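Local coordinates for penicillin-binding protein 2 (Pbp2) (Helicobacter pylori, PDB 5LP5) that probably cross-links peptidoglycan as a penicillin-binding transpeptidase of the cell-wall machinery that sets cell shape, and forms a complex with MreC, at residues 471-475 and 476-480. Sequence-based numbering, arbitrary orientation.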
loop_
_atom_site.group_PDB
_atom_site.type_symbol
_atom_site.label_atom_id
_atom_site.label_comp_id
_atom_site.label_asym_id
_atom_site.label_seq_id
_atom_site.Cartn_x
_atom_site.Cartn_y
_atom_site.Cartn_z
ATOM N N ASP A 471 -40.577 -4.133 -1.806
ATOM C CA ASP A 471 -41.850 -4.313 -2.511
ATOM C C ASP A 471 -42.875 -3.249 -2.108
ATOM O O ASP A 471 -43.830 -3.537 -1.398
ATOM C CB ASP A 471 -42.402 -5.727 -2.249
ATOM C CG ASP A 471 -43.497 -6.120 -3.219
ATOM O OD1 ASP A 471 -43.705 -5.407 -4.236
ATOM O OD2 ASP A 471 -44.144 -7.155 -2.963
ATOM N N PRO A 472 -42.690 -2.010 -2.591
ATOM C CA PRO A 472 -43.559 -0.901 -2.201
ATOM C C PRO A 472 -44.831 -0.776 -3.048
ATOM O O PRO A 472 -45.507 0.252 -2.980
ATOM C CB PRO A 472 -42.656 0.323 -2.408
ATOM C CG PRO A 472 -41.746 -0.073 -3.523
ATOM C CD PRO A 472 -41.645 -1.573 -3.535
ATOM N N LEU A 473 -45.161 -1.807 -3.824
ATOM C CA LEU A 473 -46.342 -1.779 -4.671
ATOM C C LEU A 473 -47.409 -2.793 -4.284
ATOM O O LEU A 473 -47.104 -3.872 -3.771
ATOM C CB LEU A 473 -45.935 -1.993 -6.116
ATOM C CG LEU A 473 -45.044 -0.917 -6.722
ATOM C CD1 LEU A 473 -44.721 -1.281 -8.168
ATOM C CD2 LEU A 473 -45.726 0.437 -6.674
ATOM N N ASN A 474 -48.661 -2.402 -4.530
ATOM C CA ASN A 474 -49.832 -3.256 -4.318
ATOM C C ASN A 474 -50.073 -4.116 -5.567
ATOM O O ASN A 474 -49.361 -3.982 -6.583
ATOM C CB ASN A 474 -51.060 -2.401 -4.017
ATOM C CG ASN A 474 -51.399 -1.448 -5.151
ATOM O OD1 ASN A 474 -51.190 -1.740 -6.325
ATOM N ND2 ASN A 474 -51.906 -0.292 -4.798
ATOM N N SER A 475 -51.082 -4.982 -5.484
ATOM C CA SER A 475 -51.496 -5.819 -6.602
ATOM C C SER A 475 -51.787 -5.001 -7.857
ATOM O O SER A 475 -51.173 -5.207 -8.920
ATOM C CB SER A 475 -52.751 -6.603 -6.217
ATOM O OG SER A 475 -52.451 -7.566 -5.229
ATOM N N PHE A 476 -52.731 -4.074 -7.720
ATOM C CA PHE A 476 -53.232 -3.308 -8.854
ATOM C C PHE A 476 -52.090 -2.630 -9.609
ATOM O O PHE A 476 -52.026 -2.691 -10.843
ATOM C CB PHE A 476 -54.251 -2.260 -8.378
ATOM C CG PHE A 476 -54.722 -1.340 -9.468
ATOM C CD1 PHE A 476 -55.783 -1.687 -10.286
ATOM C CD2 PHE A 476 -54.082 -0.139 -9.690
ATOM C CE1 PHE A 476 -56.205 -0.839 -11.298
ATOM C CE2 PHE A 476 -54.500 0.712 -10.697
ATOM C CZ PHE A 476 -55.560 0.360 -11.508
ATOM N N GLN A 477 -51.193 -1.988 -8.861
ATOM C CA GLN A 477 -50.099 -1.234 -9.455
ATOM C C GLN A 477 -49.165 -2.119 -10.281
ATOM O O GLN A 477 -48.771 -1.732 -11.378
ATOM C CB GLN A 477 -49.298 -0.506 -8.377
ATOM C CG GLN A 477 -50.018 0.683 -7.772
ATOM C CD GLN A 477 -49.319 1.182 -6.531
ATOM O OE1 GLN A 477 -49.141 0.438 -5.566
ATOM N NE2 GLN A 477 -48.910 2.442 -6.553
ATOM N N LYS A 478 -48.825 -3.296 -9.755
ATOM C CA LYS A 478 -47.937 -4.219 -10.458
ATOM C C LYS A 478 -48.487 -4.633 -11.828
ATOM O O LYS A 478 -47.749 -4.644 -12.821
ATOM C CB LYS A 478 -47.659 -5.450 -9.601
ATOM C CG LYS A 478 -46.745 -5.187 -8.414
ATOM C CD LYS A 478 -46.446 -6.476 -7.667
ATOM C CE LYS A 478 -45.587 -6.259 -6.436
ATOM N NZ LYS A 478 -45.261 -7.580 -5.829
ATOM N N LYS A 479 -49.779 -4.954 -11.884
ATOM C CA LYS A 479 -50.420 -5.298 -13.156
ATOM C C LYS A 479 -50.283 -4.187 -14.193
ATOM O O LYS A 479 -49.969 -4.441 -15.359
ATOM C CB LYS A 479 -51.910 -5.618 -12.975
ATOM C CG LYS A 479 -52.661 -5.640 -14.312
ATOM C CD LYS A 479 -53.969 -6.419 -14.321
ATOM C CE LYS A 479 -54.245 -6.948 -15.732
ATOM N NZ LYS A 479 -55.468 -7.782 -15.836
ATOM N N LYS A 480 -50.515 -2.955 -13.764
ATOM C CA LYS A 480 -50.442 -1.811 -14.662
ATOM C C LYS A 480 -49.023 -1.534 -15.161
ATOM O O LYS A 480 -48.844 -0.855 -16.171
ATOM C CB LYS A 480 -51.020 -0.573 -13.984
ATOM C CG LYS A 480 -52.496 -0.698 -13.649
ATOM C CD LYS A 480 -53.359 -0.931 -14.884
ATOM C CE LYS A 480 -54.734 -1.476 -14.527
ATOM N NZ LYS A 480 -55.457 -1.897 -15.754
#
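Asn474 and Gln477 exchange hydrogen bonds where the chain enters helix 475-493, with Asn474 at the N-cap. Asn474 OD1 accepts from the backbone N of Gln477 at 2.5 Å, the donor lying almost on the extension of the side-chain C=O. A short amide suits this place because its CG, set between backbone N and carbonyl carbon (chi1 60°), swings OD1 back over the first turn, where N-H groups lack a preceding carbonyl. Gln477 answers through OE1, which takes the Asn474 backbone N at 3.1 Å in a nearly straight bond; its longer chain spans the gap, and its NE2 is hydrogen-bonded to Glu389 OE1. The two amide planes are inclined by 48°.

Helical backbone bonds follow at once, from Lys478 N to Asn474 O and from Lys479 N to Ser475 O.

Leu473, buried and directed toward the helix start as befits an apolar residue, crosses Gln477 at about a right angle, its methyl CD2 packing on the amide 3.6 Å from Gln477 OE1. Leu473 CB meets the methylene CG of Lys478.

A long, extended lysine suits position 478: NZ reaches back to 3.1 Å from Asp471 OD2, on the carboxylate's syn side, in a salt bridge.

Reciprocal bonds between N-cap and N3 residues define a capping box, here starting a helix of the transpeptidase domain beside helix 314-324.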